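Local coordinates for protein SSD1 (Saccharomyces cerevisiae S288C, PDB 7AM1) that binds untranslated regions of mRNAs and represses translation, as a non-enzymatic pseudonuclease of the RNase II family, at residues A[516-521]-A[542-547]; A[510-515]-A[607-612]. All blocks are in the same frame, centred on the assembly; numbering follows the deposited sequence.

Both contacts lie in the RNB domain, on the same side of the chain's centre, with their own centres about 13 Å apart. They share one connector, the loop between helix 495-510 and helix 523-529. The last residue of helix 495-510 and the start of the loop, 510-515, meet helix 604-612 in contact 2; the next residues, 516-521, meet the start of helix 544-568 in contact 1. Along the chain the order is 510-515, 516-521, 542-547, 607-612, which nests contact 1 inside the loop closed by contact 2. The two also touch directly, Ala516 CB lying 3.8 Å from Ile511 CD1. A single irregular connector thus joins both helices by packing within the RNB domain.

Contact 1: residues A[516-521]-A[542-547]; sequences ATLLPT and RTLGFV
Leu518 lies against Leu544 and Val547, and its side chain can be followed outward atom by atom. CB stands 3.9 Å from Val547 CG1 and 4.0 Å from Leu544 CD1. Beyond CG the branches divide: CD1 goes to Leu544 CD1 at 4.1 Å, while CD2 stays with Val547 CG1. The side chain of Leu544 runs roughly perpendicular to that of Leu518, while Val547 passes it antiparallel. Val547 turns its other methyl, CG2, to Leu519 CD2 and to Thr521 OG1 (3.8 Å), which chi1 of -166° holds anti to the backbone N. Thr521 CG2 meets Arg542 CB at 3.7 Å; the guanidinium leads away to Ser523. An alanine at Val547 would probably open a gap beside Leu518 and Thr521, since both methyls that fill it are gone. No hydrogen bond crosses the interface, so apolar packing carries it. The helical side is an N-capped first turn: Phe546 N bonds Thr543 OG1 at 3.2 Å and 169°, and Asp484 receives both Thr543 OG1 and Gly545 N. The peptide bond before Pro520 is cis, and in this loop Leu518, Leu519 and Thr521 pack on the capped start of helix 544-568 within the RNB domain.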
ATOM      1  N   ALA A 516      -5.359  14.247 -22.876  1.00 57.86           N
ATOM      2  CA  ALA A 516      -4.535  13.516 -21.925  1.00 55.02           C
ATOM      3  C   ALA A 516      -3.735  12.417 -22.612  1.00 53.74           C
ATOM      4  O   ALA A 516      -4.227  11.735 -23.517  1.00 54.53           O
ATOM      5  CB  ALA A 516      -5.412  12.909 -20.827  1.00 53.21           C
ATOM      6  N   THR A 517      -2.495  12.250 -22.170  1.00 51.51           N
ATOM      7  CA  THR A 517      -1.645  11.134 -22.560  1.00 49.58           C
ATOM      8  C   THR A 517      -1.552  10.158 -21.394  1.00 46.21           C
ATOM      9  O   THR A 517      -1.650  10.552 -20.229  1.00 46.31           O
ATOM     10  CB  THR A 517      -0.249  11.613 -22.960  1.00 50.98           C
ATOM     11  OG1 THR A 517       0.361  12.291 -21.856  1.00 52.75           O
ATOM     12  CG2 THR A 517      -0.333  12.554 -24.145  1.00 52.23           C
ATOM     13  N   LEU A 518      -1.374   8.874 -21.714  1.00 43.93           N
ATOM     14  CA  LEU A 518      -1.411   7.847 -20.676  1.00 43.67           C
ATOM     15  C   LEU A 518      -0.279   8.017 -19.670  1.00 43.16           C
ATOM     16  O   LEU A 518      -0.427   7.634 -18.506  1.00 42.93           O
ATOM     17  CB  LEU A 518      -1.372   6.458 -21.310  1.00 44.75           C
ATOM     18  CG  LEU A 518      -2.633   6.072 -22.086  1.00 45.93           C
ATOM     19  CD1 LEU A 518      -2.392   4.840 -22.944  1.00 47.32           C
ATOM     20  CD2 LEU A 518      -3.797   5.832 -21.132  1.00 44.58           C
ATOM     21  N   LEU A 519       0.850   8.587 -20.089  1.00 43.45           N
ATOM     22  CA  LEU A 519       1.897   8.949 -19.142  1.00 43.04           C
ATOM     23  C   LEU A 519       2.034  10.470 -19.097  1.00 45.29           C
ATOM     24  O   LEU A 519       1.827  11.141 -20.111  1.00 45.30           O
ATOM     25  CB  LEU A 519       3.246   8.330 -19.523  1.00 43.09           C
ATOM     26  CG  LEU A 519       3.319   6.802 -19.552  1.00 43.81           C
ATOM     27  CD1 LEU A 519       4.694   6.327 -19.994  1.00 44.99           C
ATOM     28  CD2 LEU A 519       2.980   6.223 -18.199  1.00 44.33           C
ATOM     29  N   PRO A 520       2.381  11.055 -17.938  1.00 47.91           N
ATOM     30  CA  PRO A 520       2.698  10.384 -16.672  1.00 48.09           C
ATOM     31  C   PRO A 520       1.468   9.799 -15.976  1.00 45.24           C
ATOM     32  O   PRO A 520       0.346  10.242 -16.218  1.00 45.19           O
ATOM     33  CB  PRO A 520       3.322  11.506 -15.835  1.00 49.16           C
ATOM     34  CG  PRO A 520       2.663  12.743 -16.339  1.00 49.58           C
ATOM     35  CD  PRO A 520       2.449  12.524 -17.812  1.00 49.42           C
ATOM     36  N   THR A 521       1.690   8.819 -15.107  1.00 42.13           N
ATOM     37  CA  THR A 521       0.622   8.110 -14.419  1.00 39.15           C
ATOM     38  C   THR A 521       0.803   8.255 -12.911  1.00 37.27           C
ATOM     39  O   THR A 521       1.829   8.739 -12.424  1.00 37.03           O
ATOM     40  CB  THR A 521       0.603   6.632 -14.845  1.00 39.17           C
ATOM     41  OG1 THR A 521      -0.626   6.018 -14.438  1.00 37.81           O
ATOM     42  CG2 THR A 521       1.788   5.874 -14.245  1.00 39.83           C
ATOM     43  N   ARG A 542       5.596   2.185 -13.082  1.00 34.56           N
ATOM     44  CA  ARG A 542       4.482   1.722 -13.898  1.00 35.48           C
ATOM     45  C   ARG A 542       4.930   1.865 -15.346  1.00 37.48           C
ATOM     46  O   ARG A 542       5.562   2.867 -15.696  1.00 39.93           O
ATOM     47  CB  ARG A 542       3.199   2.530 -13.680  1.00 35.19           C
ATOM     48  CG  ARG A 542       2.676   2.574 -12.266  1.00 35.82           C
ATOM     49  CD  ARG A 542       2.040   1.263 -11.835  1.00 34.98           C
ATOM     50  NE  ARG A 542       1.598   1.349 -10.448  1.00 34.61           N
ATOM     51  CZ  ARG A 542       0.869   0.430  -9.827  1.00 33.94           C
ATOM     52  NH1 ARG A 542       0.491  -0.674 -10.459  1.00 32.97           N
ATOM     53  NH2 ARG A 542       0.520   0.615  -8.562  1.00 34.70           N
ATOM     54  N   THR A 543       4.620   0.874 -16.178  1.00 36.67           N
ATOM     55  CA  THR A 543       4.961   0.935 -17.592  1.00 36.51           C
ATOM     56  C   THR A 543       3.748   1.343 -18.419  1.00 36.51           C
ATOM     57  O   THR A 543       2.596   1.199 -18.002  1.00 35.70           O
ATOM     58  CB  THR A 543       5.494  -0.408 -18.107  1.00 37.52           C
ATOM     59  OG1 THR A 543       4.438  -1.376 -18.120  1.00 36.93           O
ATOM     60  CG2 THR A 543       6.629  -0.915 -17.235  1.00 39.01           C
ATOM     61  N   LEU A 544       4.033   1.843 -19.623  1.00 35.71           N
ATOM     62  CA  LEU A 544       2.972   2.197 -20.556  1.00 36.84           C
ATOM     63  C   LEU A 544       2.057   1.010 -20.822  1.00 36.27           C
ATOM     64  O   LEU A 544       0.831   1.154 -20.823  1.00 35.13           O
ATOM     65  CB  LEU A 544       3.588   2.714 -21.856  1.00 37.73           C
ATOM     66  CG  LEU A 544       2.639   3.043 -23.006  1.00 37.91           C
ATOM     67  CD1 LEU A 544       1.589   4.040 -22.546  1.00 38.92           C
ATOM     68  CD2 LEU A 544       3.414   3.587 -24.203  1.00 39.18           C
ATOM     69  N   GLY A 545       2.635  -0.173 -21.038  1.00 38.93           N
ATOM     70  CA  GLY A 545       1.818  -1.347 -21.303  1.00 40.38           C
ATOM     71  C   GLY A 545       0.834  -1.627 -20.184  1.00 41.13           C
ATOM     72  O   GLY A 545      -0.350  -1.878 -20.427  1.00 41.08           O
ATOM     73  N   PHE A 546       1.313  -1.585 -18.938  1.00 38.90           N
ATOM     74  CA  PHE A 546       0.407  -1.777 -17.813  1.00 36.42           C
ATOM     75  C   PHE A 546      -0.697  -0.724 -17.816  1.00 35.58           C
ATOM     76  O   PHE A 546      -1.869  -1.044 -17.592  1.00 35.69           O
ATOM     77  CB  PHE A 546       1.162  -1.730 -16.486  1.00 35.21           C
ATOM     78  CG  PHE A 546       0.248  -1.710 -15.286  1.00 34.54           C
ATOM     79  CD1 PHE A 546      -0.240  -2.891 -14.747  1.00 36.19           C
ATOM     80  CD2 PHE A 546      -0.169  -0.509 -14.730  1.00 33.31           C
ATOM     81  CE1 PHE A 546      -1.106  -2.876 -13.652  1.00 36.16           C
ATOM     82  CE2 PHE A 546      -1.036  -0.491 -13.642  1.00 32.72           C
ATOM     83  CZ  PHE A 546      -1.503  -1.675 -13.105  1.00 34.34           C
ATOM     84  N   VAL A 547      -0.341   0.538 -18.068  1.00 34.80           N
ATOM     85  CA  VAL A 547      -1.320   1.618 -17.993  1.00 34.14           C
ATOM     86  C   VAL A 547      -2.382   1.447 -19.071  1.00 35.30           C
ATOM     87  O   VAL A 547      -3.574   1.676 -18.828  1.00 34.40           O
ATOM     88  CB  VAL A 547      -0.612   2.981 -18.108  1.00 35.55           C
ATOM     89  CG1 VAL A 547      -1.621   4.109 -18.260  1.00 37.51           C
ATOM     90  CG2 VAL A 547       0.270   3.227 -16.896  1.00 33.89           C
TER

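Contact 2: residues A[510-515]-A[607-612]; sequences RINDPE and LIKGVL
Lys609 and Asn512 make a polar, side-chain-to-backbone contact at the protein surface, where helix 604-612 meets the loop that leaves helix 495-510. The evidence for its polar character is the hydrogen bond from Lys609 NZ to Asn512 O, 2.6 Å long. Its geometry is not that of a donor in the carbonyl plane: the C=O...N angle is 131°, and NZ stands above the plane, 44° out of it. The Lys609 chain, extended beyond CG, brings CE up beside two successive carbonyl oxygens, Ile511 O at 3.0 Å and Asn512 O at 2.9 Å.

A Schellman motif ends helix 495-510 here: Asn512, with positive phi, is its C-prime residue, and Asn512 N and Asp513 N bond back to carbonyls of the last helical turn. This turn leaves the Ile511 and Asn512 carbonyls where Lys609 reaches them. A lysine ammonium at this C-terminal end probably offsets some of the negative potential of the helix carbonyls. Lys609 NZ and Asn512 ND2 are 3.3 Å apart, but as two donors they do not bond; each goes instead to Asp605, NZ in a salt bridge with OD1 and ND2 in a hydrogen bond with OD2. The carboxylate takes both donors, which probably explains why they lie so near. Asp513 OD1 stays 5.9 Å from Lys609 NZ, too far for a salt bridge, though the opposite charges may still attract weakly.

A separate apolar touch completes the contact. Ile511 and Leu612 reach toward each other tip to tip, CD1 to CD1 at 3.9 Å. On the helical side Leu607 and Val611 pack on helix 617-629, Leu607 also on helix 582-595; at the last turn of helix 495-510, Arg510 forms a salt bridge with Glu551 of helix 544-568.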
ATOM      1  N   ARG A 510     -12.192   9.577 -18.607  1.00 42.86           N
ATOM      2  CA  ARG A 510     -12.265   9.308 -17.173  1.00 42.02           C
ATOM      3  C   ARG A 510     -11.779  10.504 -16.360  1.00 42.85           C
ATOM      4  O   ARG A 510     -12.411  10.891 -15.371  1.00 43.76           O
ATOM      5  CB  ARG A 510     -11.449   8.064 -16.809  1.00 41.44           C
ATOM      6  CG  ARG A 510     -11.648   7.623 -15.352  1.00 40.90           C
ATOM      7  CD  ARG A 510     -10.848   6.373 -14.987  1.00 40.07           C
ATOM      8  NE  ARG A 510      -9.402   6.556 -15.130  1.00 38.92           N
ATOM      9  CZ  ARG A 510      -8.651   7.325 -14.343  1.00 38.12           C
ATOM     10  NH1 ARG A 510      -7.345   7.420 -14.562  1.00 37.34           N
ATOM     11  NH2 ARG A 510      -9.201   8.007 -13.343  1.00 37.97           N
ATOM     12  N   ILE A 511     -10.646  11.097 -16.755  1.00 42.37           N
ATOM     13  CA  ILE A 511     -10.105  12.236 -16.020  1.00 43.98           C
ATOM     14  C   ILE A 511     -10.534  13.562 -16.641  1.00 44.36           C
ATOM     15  O   ILE A 511     -10.063  14.623 -16.225  1.00 43.40           O
ATOM     16  CB  ILE A 511      -8.562  12.181 -15.911  1.00 44.82           C
ATOM     17  CG1 ILE A 511      -7.888  12.297 -17.283  1.00 46.08           C
ATOM     18  CG2 ILE A 511      -8.131  10.910 -15.201  1.00 43.85           C
ATOM     19  CD1 ILE A 511      -6.426  12.724 -17.198  1.00 46.49           C
ATOM     20  N   ASN A 512     -11.408  13.517 -17.647  1.00 47.73           N
ATOM     21  CA  ASN A 512     -12.030  14.734 -18.176  1.00 50.70           C
ATOM     22  C   ASN A 512     -10.996  15.678 -18.788  1.00 51.17           C
ATOM     23  O   ASN A 512     -11.076  16.900 -18.639  1.00 51.25           O
ATOM     24  CB  ASN A 512     -12.829  15.437 -17.075  1.00 53.18           C
ATOM     25  CG  ASN A 512     -13.776  16.476 -17.618  1.00 55.96           C
ATOM     26  OD1 ASN A 512     -14.361  16.292 -18.681  1.00 59.33           O
ATOM     27  ND2 ASN A 512     -13.938  17.573 -16.890  1.00 55.16           N
ATOM     28  N   ASP A 513     -10.024  15.112 -19.499  1.00 50.91           N
ATOM     29  CA  ASP A 513      -8.981  15.889 -20.169  1.00 52.27           C
ATOM     30  C   ASP A 513      -8.806  15.347 -21.583  1.00 51.01           C
ATOM     31  O   ASP A 513      -8.061  14.373 -21.786  1.00 48.77           O
ATOM     32  CB  ASP A 513      -7.667  15.833 -19.398  1.00 53.82           C
ATOM     33  CG  ASP A 513      -6.613  16.754 -19.983  1.00 55.56           C
ATOM     34  OD1 ASP A 513      -6.943  17.487 -20.936  1.00 57.09           O
ATOM     35  OD2 ASP A 513      -5.460  16.736 -19.505  1.00 55.12           O
ATOM     36  N   PRO A 514      -9.470  15.946 -22.581  1.00 53.66           N
ATOM     37  CA  PRO A 514      -9.422  15.378 -23.941  1.00 56.42           C
ATOM     38  C   PRO A 514      -8.023  15.119 -24.476  1.00 60.00           C
ATOM     39  O   PRO A 514      -7.819  14.135 -25.197  1.00 61.33           O
ATOM     40  CB  PRO A 514     -10.149  16.444 -24.776  1.00 57.58           C
ATOM     41  CG  PRO A 514     -11.094  17.076 -23.831  1.00 56.99           C
ATOM     42  CD  PRO A 514     -10.377  17.106 -22.503  1.00 54.81           C
ATOM     43  N   GLU A 515      -7.058  15.975 -24.157  1.00 61.86           N
ATOM     44  CA  GLU A 515      -5.708  15.859 -24.693  1.00 64.64           C
ATOM     45  C   GLU A 515      -4.805  14.965 -23.851  1.00 60.20           C
ATOM     46  O   GLU A 515      -3.597  14.918 -24.100  1.00 58.79           O
ATOM     47  CB  GLU A 515      -5.083  17.250 -24.827  1.00 71.60           C
ATOM     48  CG  GLU A 515      -5.899  18.218 -25.672  1.00 78.42           C
ATOM     49  CD  GLU A 515      -6.134  17.707 -27.078  1.00 83.92           C
ATOM     50  OE1 GLU A 515      -7.310  17.547 -27.473  1.00 85.89           O
ATOM     51  OE2 GLU A 515      -5.138  17.455 -27.788  1.00 85.99           O
ATOM     52  N   LEU A 607      -8.116  18.404  -9.245  1.00 48.05           N
ATOM     53  CA  LEU A 607      -6.932  18.107  -8.445  1.00 47.76           C
ATOM     54  C   LEU A 607      -5.957  17.233  -9.226  1.00 46.87           C
ATOM     55  O   LEU A 607      -4.763  17.543  -9.322  1.00 46.12           O
ATOM     56  CB  LEU A 607      -7.353  17.433  -7.139  1.00 48.41           C
ATOM     57  CG  LEU A 607      -6.355  17.504  -5.980  1.00 49.93           C
ATOM     58  CD1 LEU A 607      -7.013  17.058  -4.677  1.00 50.86           C
ATOM     59  CD2 LEU A 607      -5.128  16.666  -6.286  1.00 49.43           C
ATOM     60  N   ILE A 608      -6.458  16.140  -9.807  1.00 47.45           N
ATOM     61  CA  ILE A 608      -5.608  15.225 -10.563  1.00 47.98           C
ATOM     62  C   ILE A 608      -5.006  15.933 -11.771  1.00 47.82           C
ATOM     63  O   ILE A 608      -3.834  15.730 -12.111  1.00 47.97           O
ATOM     64  CB  ILE A 608      -6.425  13.992 -10.995  1.00 50.40           C
ATOM     65  CG1 ILE A 608      -6.792  13.124  -9.788  1.00 52.17           C
ATOM     66  CG2 ILE A 608      -5.672  13.181 -12.053  1.00 49.81           C
ATOM     67  CD1 ILE A 608      -5.643  12.692  -8.949  1.00 53.27           C
ATOM     68  N   LYS A 609      -5.802  16.764 -12.448  1.00 46.80           N
ATOM     69  CA  LYS A 609      -5.287  17.516 -13.587  1.00 47.93           C
ATOM     70  C   LYS A 609      -4.162  18.451 -13.163  1.00 49.86           C
ATOM     71  O   LYS A 609      -3.184  18.629 -13.898  1.00 48.73           O
ATOM     72  CB  LYS A 609      -6.418  18.314 -14.238  1.00 49.46           C
ATOM     73  CG  LYS A 609      -7.414  17.476 -15.018  1.00 50.42           C
ATOM     74  CD  LYS A 609      -8.451  18.362 -15.693  1.00 53.03           C
ATOM     75  CE  LYS A 609      -9.609  17.544 -16.216  1.00 54.59           C
ATOM     76  NZ  LYS A 609     -10.810  18.385 -16.528  1.00 56.70           N
ATOM     77  N   GLY A 610      -4.282  19.053 -11.978  1.00 55.11           N
ATOM     78  CA  GLY A 610      -3.225  19.927 -11.496  1.00 56.36           C
ATOM     79  C   GLY A 610      -1.926  19.187 -11.254  1.00 53.83           C
ATOM     80  O   GLY A 610      -0.847  19.677 -11.597  1.00 55.67           O
ATOM     81  N   VAL A 611      -2.013  17.984 -10.683  1.00 46.30           N
ATOM     82  CA  VAL A 611      -0.821  17.178 -10.447  1.00 43.09           C
ATOM     83  C   VAL A 611      -0.207  16.743 -11.772  1.00 42.25           C
ATOM     84  O   VAL A 611       1.002  16.888 -11.991  1.00 41.78           O
ATOM     85  CB  VAL A 611      -1.164  15.971  -9.554  1.00 41.18           C
ATOM     86  CG1 VAL A 611       0.044  15.070  -9.377  1.00 40.95           C
ATOM     87  CG2 VAL A 611      -1.664  16.437  -8.189  1.00 40.72           C
ATOM     88  N   LEU A 612      -1.031  16.208 -12.678  1.00 44.02           N
ATOM     89  CA  LEU A 612      -0.524  15.712 -13.953  1.00 45.45           C
ATOM     90  C   LEU A 612       0.098  16.813 -14.805  1.00 47.45           C
ATOM     91  O   LEU A 612       0.914  16.511 -15.681  1.00 47.27           O
ATOM     92  CB  LEU A 612      -1.648  15.014 -14.725  1.00 46.70           C
ATOM     93  CG  LEU A 612      -2.191  13.739 -14.069  1.00 45.79           C
ATOM     94  CD1 LEU A 612      -3.354  13.193 -14.865  1.00 46.22           C
ATOM     95  CD2 LEU A 612      -1.114  12.676 -13.932  1.00 44.26           C
TER